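Local coordinates for amphiphysin (Drosophila melanogaster, PDB 1URU), which probably senses and binds curved membranes in endocytosis through its dimeric coiled-coil BAR domain, at residues F60-Y63 and I64-R68; F109-L113 and G114-L118; I143-D146 and G147-S151; L168-G171 and R172-L175. All coordinates share one frame; numbering follows the deposited sequence.

Contact 1. Residues F60-Y63 and I64-R68; sequences FNNY and IRCVR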
loop_
_atom_site.group_PDB
_atom_site.type_symbol
_atom_site.label_atom_id
_atom_site.label_comp_id
_atom_site.label_asym_id
_atom_site.label_seq_id
_atom_site.Cartn_x
_atom_site.Cartn_y
_atom_site.Cartn_z
ATOM N N PHE A 60 -12.526 2.515 3.883
ATOM C CA PHE A 60 -12.375 1.757 2.665
ATOM C C PHE A 60 -11.800 2.653 1.570
ATOM O O PHE A 60 -11.027 2.209 0.741
ATOM C CB PHE A 60 -13.705 1.122 2.220
ATOM C CG PHE A 60 -13.542 0.212 1.068
ATOM C CD1 PHE A 60 -12.883 -0.983 1.226
ATOM C CD2 PHE A 60 -13.923 0.595 -0.192
ATOM C CE1 PHE A 60 -12.679 -1.834 0.146
ATOM C CE2 PHE A 60 -13.714 -0.240 -1.288
ATOM C CZ PHE A 60 -13.085 -1.454 -1.119
ATOM N N ASN A 61 -12.187 3.919 1.563
ATOM C CA ASN A 61 -11.622 4.865 0.611
ATOM C C ASN A 61 -10.147 5.120 0.915
ATOM O O ASN A 61 -9.349 5.332 0.016
ATOM C CB ASN A 61 -12.422 6.183 0.568
ATOM C CG ASN A 61 -13.601 6.116 -0.395
ATOM O OD1 ASN A 61 -14.697 6.564 -0.088
ATOM N ND2 ASN A 61 -13.380 5.554 -1.565
ATOM N N ASN A 62 -9.800 5.076 2.190
ATOM C CA ASN A 62 -8.417 5.197 2.607
ATOM C C ASN A 62 -7.635 3.958 2.142
ATOM O O ASN A 62 -6.534 4.081 1.650
ATOM C CB ASN A 62 -8.333 5.403 4.124
ATOM C CG ASN A 62 -6.908 5.554 4.608
ATOM O OD1 ASN A 62 -6.190 6.453 4.165
ATOM N ND2 ASN A 62 -6.477 4.664 5.495
ATOM N N TYR A 63 -8.258 2.780 2.248
ATOM C CA TYR A 63 -7.659 1.519 1.823
ATOM C C TYR A 63 -7.392 1.515 0.336
ATOM O O TYR A 63 -6.335 1.099 -0.100
ATOM C CB TYR A 63 -8.585 0.378 2.157
ATOM C CG TYR A 63 -8.064 -0.996 1.837
ATOM C CD1 TYR A 63 -6.944 -1.498 2.482
ATOM C CD2 TYR A 63 -8.716 -1.818 0.917
ATOM C CE1 TYR A 63 -6.465 -2.784 2.223
ATOM C CE2 TYR A 63 -8.243 -3.114 0.641
ATOM C CZ TYR A 63 -7.119 -3.584 1.318
ATOM O OH TYR A 63 -6.643 -4.831 1.082
ATOM N N ILE A 64 -8.336 2.005 -0.444
ATOM C CA ILE A 64 -8.188 1.975 -1.889
ATOM C C ILE A 64 -6.977 2.793 -2.351
ATOM O O ILE A 64 -6.154 2.302 -3.109
ATOM C CB ILE A 64 -9.422 2.535 -2.581
ATOM C CG1 ILE A 64 -10.668 1.736 -2.206
ATOM C CG2 ILE A 64 -9.169 2.605 -4.100
ATOM C CD1 ILE A 64 -11.262 0.963 -3.333
ATOM N N ARG A 65 -6.878 4.051 -1.944
ATOM C CA ARG A 65 -5.717 4.815 -2.382
ATOM C C ARG A 65 -4.423 4.258 -1.773
ATOM O O ARG A 65 -3.368 4.363 -2.375
ATOM C CB ARG A 65 -5.883 6.335 -2.163
ATOM C CG ARG A 65 -5.946 6.788 -0.755
ATOM C CD ARG A 65 -5.254 8.141 -0.476
ATOM N NE ARG A 65 -4.890 8.163 0.944
ATOM C CZ ARG A 65 -3.671 8.041 1.432
ATOM N NH1 ARG A 65 -2.600 7.964 0.632
ATOM N NH2 ARG A 65 -3.519 8.019 2.747
ATOM N N CYS A 66 -4.488 3.630 -0.609
ATOM C CA CYS A 66 -3.281 3.025 -0.085
ATOM C C CYS A 66 -2.857 1.831 -0.935
ATOM O O CYS A 66 -1.668 1.609 -1.137
ATOM C CB CYS A 66 -3.417 2.688 1.394
ATOM S SG CYS A 66 -3.237 4.194 2.388
ATOM N N VAL A 67 -3.844 1.113 -1.460
ATOM C CA VAL A 67 -3.655 -0.002 -2.380
ATOM C C VAL A 67 -3.098 0.484 -3.727
ATOM O O VAL A 67 -2.109 -0.051 -4.228
ATOM C CB VAL A 67 -5.020 -0.737 -2.662
ATOM C CG1 VAL A 67 -4.857 -1.731 -3.776
ATOM C CG2 VAL A 67 -5.608 -1.403 -1.385
ATOM N N ARG A 68 -3.784 1.461 -4.319
ATOM C CA ARG A 68 -3.389 2.096 -5.562
ATOM C C ARG A 68 -1.916 2.476 -5.491
ATOM O O ARG A 68 -1.134 2.097 -6.357
ATOM C CB ARG A 68 -4.252 3.345 -5.843
ATOM C CG ARG A 68 -5.285 3.157 -6.957
ATOM C CD ARG A 68 -6.589 3.978 -6.823
ATOM N NE ARG A 68 -7.755 3.165 -7.200
ATOM C CZ ARG A 68 -8.968 3.633 -7.555
ATOM N NH1 ARG A 68 -9.215 4.942 -7.599
ATOM N NH2 ARG A 68 -9.940 2.775 -7.887
#
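Ile64, Cys66 and Val67 each donate their backbone N-H to the carbonyl four residues back, in Phe60, Asn62 and Tyr63, and keep this turn of helix 35-84 regularly alpha-helical. The helix belongs to the coiled-coil bundle of the BAR domain. Tyr63 O receives Val67 N at 2.8 Å, and the same i to i+4 spacing sets Val67 beside the Tyr63 ring. With CG anti to the backbone N (chi1 -177°), Tyr63 swings its ring along the helix, and Val67 CG2 sits over the ring centre, 3.7 Å from the centroid of Tyr63 and only 8° off the normal, a CH-pi contact. Phe60 and Ile64 repeat the theme less squarely: Ile64 CG1 stands over one face of the Phe60 ring, while Ile64 CD1 reaches the rim at Phe60 CE2, 3.4 Å away. Buried Phe60 also packs on Val117 of helix 92-156, and both Phe60 and Tyr63 meet Leu77 of the second subunit, which places this turn in the dimer interface as well as in the bundle. Tyr63 OH makes a weak hydrogen bond to Glu215. On the more polar side, Asn62 and Arg65 meet with amide and guanidinium planes 55° apart, joined by a weak bond from Arg65 NH2 to Asn62 OD1 at 3.4 Å.

Contact 2. Residues F109-L113 and G114-L118; sequences FAHKL and GDQVL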
loop_
_atom_site.group_PDB
_atom_site.type_symbol
_atom_site.label_atom_id
_atom_site.label_comp_id
_atom_site.label_asym_id
_atom_site.label_seq_id
_atom_site.Cartn_x
_atom_site.Cartn_y
_atom_site.Cartn_z
ATOM N N PHE A 109 -7.579 -6.354 -8.927
ATOM C CA PHE A 109 -7.722 -6.048 -7.510
ATOM C C PHE A 109 -8.201 -4.616 -7.328
ATOM O O PHE A 109 -9.257 -4.395 -6.763
ATOM C CB PHE A 109 -6.392 -6.309 -6.782
ATOM C CG PHE A 109 -6.449 -6.128 -5.281
ATOM C CD1 PHE A 109 -7.401 -6.785 -4.512
ATOM C CD2 PHE A 109 -5.530 -5.298 -4.632
ATOM C CE1 PHE A 109 -7.446 -6.607 -3.115
ATOM C CE2 PHE A 109 -5.561 -5.121 -3.258
ATOM C CZ PHE A 109 -6.516 -5.765 -2.496
ATOM N N ALA A 110 -7.473 -3.650 -7.865
ATOM C CA ALA A 110 -7.819 -2.234 -7.661
ATOM C C ALA A 110 -9.101 -1.801 -8.397
ATOM O O ALA A 110 -9.757 -0.852 -7.976
ATOM C CB ALA A 110 -6.645 -1.325 -8.057
ATOM N N HIS A 111 -9.430 -2.482 -9.498
ATOM C CA HIS A 111 -10.654 -2.222 -10.274
ATOM C C HIS A 111 -11.821 -2.744 -9.452
ATOM O O HIS A 111 -12.774 -2.009 -9.155
ATOM C CB HIS A 111 -10.568 -2.880 -11.682
ATOM C CG HIS A 111 -11.879 -3.002 -12.426
ATOM N ND1 HIS A 111 -12.462 -1.955 -13.117
ATOM C CD2 HIS A 111 -12.683 -4.075 -12.633
ATOM C CE1 HIS A 111 -13.580 -2.374 -13.693
ATOM N NE2 HIS A 111 -13.738 -3.655 -13.411
ATOM N N LYS A 112 -11.709 -4.006 -9.057
ATOM C CA LYS A 112 -12.736 -4.666 -8.284
ATOM C C LYS A 112 -13.014 -3.910 -6.970
ATOM O O LYS A 112 -14.160 -3.857 -6.538
ATOM C CB LYS A 112 -12.345 -6.115 -8.015
ATOM C CG LYS A 112 -12.272 -7.038 -9.240
ATOM C CD LYS A 112 -11.978 -8.460 -8.773
ATOM C CE LYS A 112 -11.757 -9.488 -9.892
ATOM N NZ LYS A 112 -10.645 -10.484 -9.515
ATOM N N LEU A 113 -11.992 -3.303 -6.354
ATOM C CA LEU A 113 -12.188 -2.590 -5.085
ATOM C C LEU A 113 -12.959 -1.292 -5.322
ATOM O O LEU A 113 -13.957 -1.035 -4.667
ATOM C CB LEU A 113 -10.859 -2.278 -4.366
ATOM C CG LEU A 113 -10.013 -3.386 -3.745
ATOM C CD1 LEU A 113 -8.793 -2.791 -3.145
ATOM C CD2 LEU A 113 -10.756 -4.159 -2.697
ATOM N N GLY A 114 -12.493 -0.476 -6.263
ATOM C CA GLY A 114 -13.109 0.812 -6.544
ATOM C C GLY A 114 -14.393 0.783 -7.353
ATOM O O GLY A 114 -15.007 1.844 -7.560
ATOM N N ASP A 115 -14.795 -0.405 -7.808
ATOM C CA ASP A 115 -15.970 -0.561 -8.650
ATOM C C ASP A 115 -16.966 -1.517 -8.007
ATOM O O ASP A 115 -17.960 -1.073 -7.441
ATOM C CB ASP A 115 -15.574 -1.040 -10.052
ATOM C CG ASP A 115 -16.769 -1.235 -10.970
ATOM O OD1 ASP A 115 -16.571 -1.499 -12.177
ATOM O OD2 ASP A 115 -17.944 -1.140 -10.579
ATOM N N GLN A 116 -16.703 -2.822 -8.093
ATOM C CA GLN A 116 -17.608 -3.834 -7.533
ATOM C C GLN A 116 -17.857 -3.649 -6.019
ATOM O O GLN A 116 -18.986 -3.756 -5.584
ATOM C CB GLN A 116 -17.095 -5.255 -7.825
ATOM C CG GLN A 116 -17.474 -5.819 -9.195
ATOM C CD GLN A 116 -16.768 -5.111 -10.366
ATOM O OE1 GLN A 116 -15.546 -5.178 -10.509
ATOM N NE2 GLN A 116 -17.546 -4.422 -11.193
ATOM N N VAL A 117 -16.823 -3.345 -5.229
ATOM C CA VAL A 117 -16.973 -3.253 -3.772
ATOM C C VAL A 117 -17.428 -1.881 -3.358
ATOM O O VAL A 117 -18.299 -1.750 -2.500
ATOM C CB VAL A 117 -15.669 -3.505 -2.974
ATOM C CG1 VAL A 117 -15.986 -3.584 -1.488
ATOM C CG2 VAL A 117 -14.962 -4.763 -3.403
ATOM N N LEU A 118 -16.822 -0.860 -3.961
ATOM C CA LEU A 118 -16.969 0.519 -3.507
ATOM C C LEU A 118 -18.318 1.095 -3.829
ATOM O O LEU A 118 -18.897 1.721 -2.956
ATOM C CB LEU A 118 -15.888 1.431 -4.096
ATOM C CG LEU A 118 -16.074 2.933 -3.842
ATOM C CD1 LEU A 118 -15.908 3.269 -2.368
ATOM C CD2 LEU A 118 -15.099 3.730 -4.656
#
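His111 and Asp115 lie alongside each other, pointing the same way, with the imidazole and carboxylate planes nearly perpendicular at 87°. Asp115 CB is over one face of the His111 ring, and Asp115 OD1 comes within 3.5 Å of His111 CE1. From one residue further on, Gln116 bends back at chi2 (69°), which returns its amide toward the preceding turn; Gln116 OE1 ends 3.7 Å from His111 CD2 and near the CA of Lys112. The buried side is apolar, with Leu113 CD2 and Val117 CG2 at 4.3 Å. Leu113 also sends CD1 over the rim of one face of the Phe109 ring.

The backbone beneath these side chains includes a widened turn of helix 92-156. Gly114 N still bonds Ala110 O at 3.2 Å in the alpha pattern, the donor standing above the carbonyl plane. Val117 N, however, reaches five residues back to Lys112 O at 3.0 Å, nearly in line with the C=O bond, and Leu118 N makes a weak bond of the same span to Leu113 O. This is a pi-type turn within the long helix of the BAR bundle. Further out, Phe109 stacks with Phe218, and Lys112 and Leu113 pack on Thr214 and Leu211 of helix 172-239, while Leu113 meets Ile64 and Val117 meets Phe60 of helix 35-84. The contact therefore divides into an apolar inner side and a polar outer one, where the carboxylate of Asp115 beside the imidazole would probably make protonation of His111 somewhat easier.

Contact 3. Residues I143-D146 and G147-S151; sequences IDYD and GQRHS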
loop_
_atom_site.group_PDB
_atom_site.type_symbol
_atom_site.label_atom_id
_atom_site.label_comp_id
_atom_site.label_asym_id
_atom_site.label_seq_id
_atom_site.Cartn_x
_atom_site.Cartn_y
_atom_site.Cartn_z
ATOM N N ILE A 143 -43.641 19.624 15.935
ATOM C CA ILE A 143 -43.704 20.848 16.775
ATOM C C ILE A 143 -44.591 21.977 16.187
ATOM O O ILE A 143 -44.931 22.924 16.898
ATOM C CB ILE A 143 -42.296 21.433 17.107
ATOM C CG1 ILE A 143 -41.761 22.231 15.896
ATOM C CG2 ILE A 143 -41.354 20.327 17.660
ATOM C CD1 ILE A 143 -40.284 22.568 15.937
ATOM N N ASP A 144 -44.922 21.892 14.898
ATOM C CA ASP A 144 -45.848 22.821 14.258
ATOM C C ASP A 144 -47.279 22.411 14.622
ATOM O O ASP A 144 -48.127 23.265 14.880
ATOM C CB ASP A 144 -45.630 22.807 12.736
ATOM C CG ASP A 144 -46.518 23.814 11.980
ATOM O OD1 ASP A 144 -47.160 23.399 10.986
ATOM O OD2 ASP A 144 -46.624 25.032 12.283
ATOM N N TYR A 145 -47.518 21.099 14.663
ATOM C CA TYR A 145 -48.840 20.522 14.929
ATOM C C TYR A 145 -49.218 20.670 16.389
ATOM O O TYR A 145 -50.342 21.063 16.680
ATOM C CB TYR A 145 -48.864 19.050 14.490
ATOM C CG TYR A 145 -49.939 18.134 15.073
ATOM C CD1 TYR A 145 -51.248 18.563 15.286
ATOM C CD2 TYR A 145 -49.638 16.798 15.364
ATOM C CE1 TYR A 145 -52.223 17.685 15.811
ATOM C CE2 TYR A 145 -50.592 15.916 15.878
ATOM C CZ TYR A 145 -51.882 16.359 16.100
ATOM O OH TYR A 145 -52.816 15.466 16.600
ATOM N N ASP A 146 -48.293 20.355 17.297
ATOM C CA ASP A 146 -48.484 20.594 18.733
ATOM C C ASP A 146 -48.547 22.109 18.986
ATOM O O ASP A 146 -49.264 22.565 19.872
ATOM C CB ASP A 146 -47.365 19.940 19.591
ATOM C CG ASP A 146 -47.686 18.479 20.013
ATOM O OD1 ASP A 146 -48.870 18.145 20.257
ATOM O OD2 ASP A 146 -46.807 17.595 20.149
ATOM N N GLY A 147 -47.818 22.885 18.182
ATOM C CA GLY A 147 -47.812 24.334 18.301
ATOM C C GLY A 147 -49.131 24.973 17.898
ATOM O O GLY A 147 -49.352 26.150 18.187
ATOM N N GLN A 148 -49.990 24.208 17.216
ATOM C CA GLN A 148 -51.333 24.651 16.815
ATOM C C GLN A 148 -52.447 24.015 17.644
ATOM O O GLN A 148 -53.550 24.555 17.679
ATOM C CB GLN A 148 -51.572 24.357 15.338
ATOM C CG GLN A 148 -50.789 25.261 14.436
ATOM C CD GLN A 148 -51.104 25.030 12.986
ATOM O OE1 GLN A 148 -52.234 25.248 12.556
ATOM N NE2 GLN A 148 -50.111 24.590 12.221
ATOM N N ARG A 149 -52.162 22.872 18.279
ATOM C CA ARG A 149 -53.066 22.249 19.253
ATOM C C ARG A 149 -53.183 23.161 20.466
ATOM O O ARG A 149 -54.279 23.488 20.897
ATOM C CB ARG A 149 -52.554 20.877 19.712
ATOM C CG ARG A 149 -53.111 19.689 18.923
ATOM C CD ARG A 149 -54.048 18.749 19.714
ATOM N NE ARG A 149 -55.311 18.476 18.998
ATOM C CZ ARG A 149 -56.480 18.144 19.574
ATOM N NH1 ARG A 149 -56.597 18.012 20.900
ATOM N NH2 ARG A 149 -57.549 17.934 18.806
ATOM N N HIS A 150 -52.032 23.537 21.020
ATOM C CA HIS A 150 -51.920 24.606 22.025
ATOM C C HIS A 150 -52.629 25.895 21.538
ATOM O O HIS A 150 -53.632 26.303 22.132
ATOM C CB HIS A 150 -50.419 24.816 22.391
ATOM C CG HIS A 150 -50.072 26.174 22.940
ATOM N ND1 HIS A 150 -50.955 26.955 23.658
ATOM C CD2 HIS A 150 -48.911 26.874 22.890
ATOM C CE1 HIS A 150 -50.365 28.087 24.002
ATOM N NE2 HIS A 150 -49.123 28.063 23.550
ATOM N N SER A 151 -52.136 26.500 20.451
ATOM C CA SER A 151 -52.698 27.750 19.898
ATOM C C SER A 151 -54.227 27.725 19.697
ATOM O O SER A 151 -54.891 28.744 19.909
ATOM C CB SER A 151 -52.004 28.099 18.567
ATOM O OG SER A 151 -52.743 29.039 17.806
#
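Gln148 turns back over the carbonyl of Asp144, one helical turn earlier, and can be followed atom by atom. Its CB lies 3.6 Å from Asp144 O, and CG, placed beside the backbone N by a chi1 of -72°, closes to 3.4 Å from Asp144 O. The chain then runs on extended, taking CD past this carbonyl and bringing the amide nitrogen to the carboxylate of Asp144. There NE2 is almost equally far from the two oxygens, 3.4 Å from Asp144 OD1 and 3.5 Å from Asp144 OD2, with the amide and carboxylate planes 58° apart. Gln148 packs in addition on Leu175 and Ala178 of helix 172-239.

Beside it, Tyr145 and Arg149 run alongside each other in the same direction. Contact is made by aliphatic carbon, Arg149 CG lying 3.8 Å from Tyr145 CE1, while the guanidinium plane is steeply turned against the ring plane. Tyr145 likewise reaches across to Ala178 and Arg179.

Beneath the side chains, Tyr145 O accepts Arg149 N at 3.0 Å and, weakly, Gln148 N as well; Asp146 O accepts His150 N at 3.2 Å. Gly147 N bonds Ile143 O weakly. Such i to i+4 pairing of side chains along a largely exposed helical surface, with Tyr145 and Gln148 turned to the neighbouring helix, fits the distal part of the antiparallel helix pair in a BAR domain.

Contact 4. Residues L168-G171 and R172-L175; sequences LTKG and REQL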
loop_
_atom_site.group_PDB
_atom_site.type_symbol
_atom_site.label_atom_id
_atom_site.label_comp_id
_atom_site.label_asym_id
_atom_site.label_seq_id
_atom_site.Cartn_x
_atom_site.Cartn_y
_atom_site.Cartn_z
ATOM N N LEU A 168 -62.055 32.643 12.562
ATOM C CA LEU A 168 -60.784 32.442 13.276
ATOM C C LEU A 168 -60.635 31.005 13.801
ATOM O O LEU A 168 -59.543 30.448 13.742
ATOM C CB LEU A 168 -60.610 33.473 14.428
ATOM C CG LEU A 168 -60.594 34.989 14.087
ATOM C CD1 LEU A 168 -60.957 35.885 15.291
ATOM C CD2 LEU A 168 -59.243 35.431 13.493
ATOM N N THR A 169 -61.718 30.406 14.304
ATOM C CA THR A 169 -61.696 28.984 14.685
ATOM C C THR A 169 -61.917 28.056 13.494
ATOM O O THR A 169 -62.078 26.859 13.686
ATOM C CB THR A 169 -62.758 28.615 15.755
ATOM O OG1 THR A 169 -64.072 28.842 15.230
ATOM C CG2 THR A 169 -62.665 29.480 16.976
ATOM N N LYS A 170 -61.965 28.590 12.281
ATOM C CA LYS A 170 -61.838 27.752 11.101
ATOM C C LYS A 170 -60.423 27.922 10.515
ATOM O O LYS A 170 -60.219 27.911 9.309
ATOM C CB LYS A 170 -62.957 28.053 10.119
ATOM C CG LYS A 170 -64.350 27.946 10.755
ATOM C CD LYS A 170 -65.434 28.572 9.868
ATOM C CE LYS A 170 -66.312 29.563 10.653
ATOM N NZ LYS A 170 -67.412 30.158 9.844
ATOM N N GLY A 171 -59.465 28.134 11.419
ATOM C CA GLY A 171 -58.106 27.654 11.279
ATOM C C GLY A 171 -58.024 26.294 11.978
ATOM O O GLY A 171 -56.938 25.732 12.153
ATOM N N ARG A 172 -59.182 25.783 12.415
ATOM C CA ARG A 172 -59.397 24.351 12.661
ATOM C C ARG A 172 -59.106 23.519 11.406
ATOM O O ARG A 172 -58.654 22.389 11.526
ATOM C CB ARG A 172 -60.847 24.093 13.114
ATOM C CG ARG A 172 -61.220 22.619 13.372
ATOM C CD ARG A 172 -62.729 22.283 13.341
ATOM N NE ARG A 172 -63.529 22.883 14.420
ATOM C CZ ARG A 172 -63.393 22.657 15.747
ATOM N NH1 ARG A 172 -62.456 21.847 16.238
ATOM N NH2 ARG A 172 -64.209 23.272 16.604
ATOM N N GLU A 173 -59.373 24.063 10.215
ATOM C CA GLU A 173 -59.059 23.365 8.962
ATOM C C GLU A 173 -57.554 23.264 8.784
ATOM O O GLU A 173 -57.052 22.330 8.154
ATOM C CB GLU A 173 -59.608 24.104 7.745
ATOM C CG GLU A 173 -61.107 24.376 7.735
ATOM C CD GLU A 173 -61.446 25.633 6.931
ATOM O OE1 GLU A 173 -60.626 26.020 6.047
ATOM O OE2 GLU A 173 -62.521 26.238 7.181
ATOM N N GLN A 174 -56.857 24.261 9.320
ATOM C CA GLN A 174 -55.408 24.381 9.218
ATOM C C GLN A 174 -54.688 23.433 10.189
ATOM O O GLN A 174 -53.607 22.923 9.885
ATOM C CB GLN A 174 -55.011 25.834 9.493
ATOM C CG GLN A 174 -53.806 26.364 8.706
ATOM C CD GLN A 174 -53.255 27.663 9.312
ATOM O OE1 GLN A 174 -52.063 27.969 9.169
ATOM N NE2 GLN A 174 -54.122 28.421 9.996
ATOM N N LEU A 175 -55.290 23.213 11.356
ATOM C CA LEU A 175 -54.829 22.214 12.324
ATOM C C LEU A 175 -54.940 20.799 11.751
ATOM O O LEU A 175 -54.039 19.981 11.925
ATOM C CB LEU A 175 -55.675 22.311 13.596
ATOM C CG LEU A 175 -55.483 21.293 14.719
ATOM C CD1 LEU A 175 -54.231 21.632 15.521
ATOM C CD2 LEU A 175 -56.701 21.272 15.620
#
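The start of helix 172-239, the last long helix of the BAR domain, is formed here, with Gly171 at the N-cap position. Gly171 has no side chain to cap the helix, and at the helix start its carbonyl does the work: Gly171 O accepts Leu175 N at 3.1 Å, the first i to i+4 bond of the helix, and also a weak bond from Gln174 N. The chain leads into the helix through a turn in which Arg172 N bonds weakly to Thr169 O at 3.3 Å, and Gly171 N bonds Leu168 O. Arg172 CB also lies 3.1 Å from Thr169 O, after which the arginine chain bends at chi3 (-67°); Arg172 also packs on Phe152 of helix 92-156.

Thr169 is buried against Phe152 and Leu155 of the same helix, and its OG1 makes a weak hydrogen bond to Val166 O; this side of the turn thus closes on the preceding helix. On another side, Glu173 stretches its chain back past the carbonyl of Lys170. Glu173 CD comes to 3.5 Å from Lys170 O. A carboxylate this near the first turn would probably interact favourably with the helix dipole. The lysine, bent at chi3, carries its ammonium elsewhere, with Lys170 NZ 6.8 Å from Glu173 OE2, so no salt bridge forms. What Glu173 OE2 does meet is the aliphatic root of the lysine, Lys170 CB, at 3.5 Å.

The four contacts fall into two groups along the elongated helical bundle. Contacts 1 and 2 face each other across helices 35-84 and 92-156, centres about 10 Å apart: Ile64 CD1 packs on Leu113 CB at 3.4 Å, and Val67 CG1 meets Phe109 CE2 at 3.5 Å. Contacts 3 and 4, centres about 12 Å apart, join helices 92-156 and 172-239, with Leu175 CD1 lying 3.7 Å from Gln148 C. Contacts 2 and 3 share helix 92-156, yet their centres are about 51 Å apart. Only contact 1 touches the second subunit; contacts 3 and 4 lie far out along the bundle, contact 4 about 58 Å from contact 1, centre to centre.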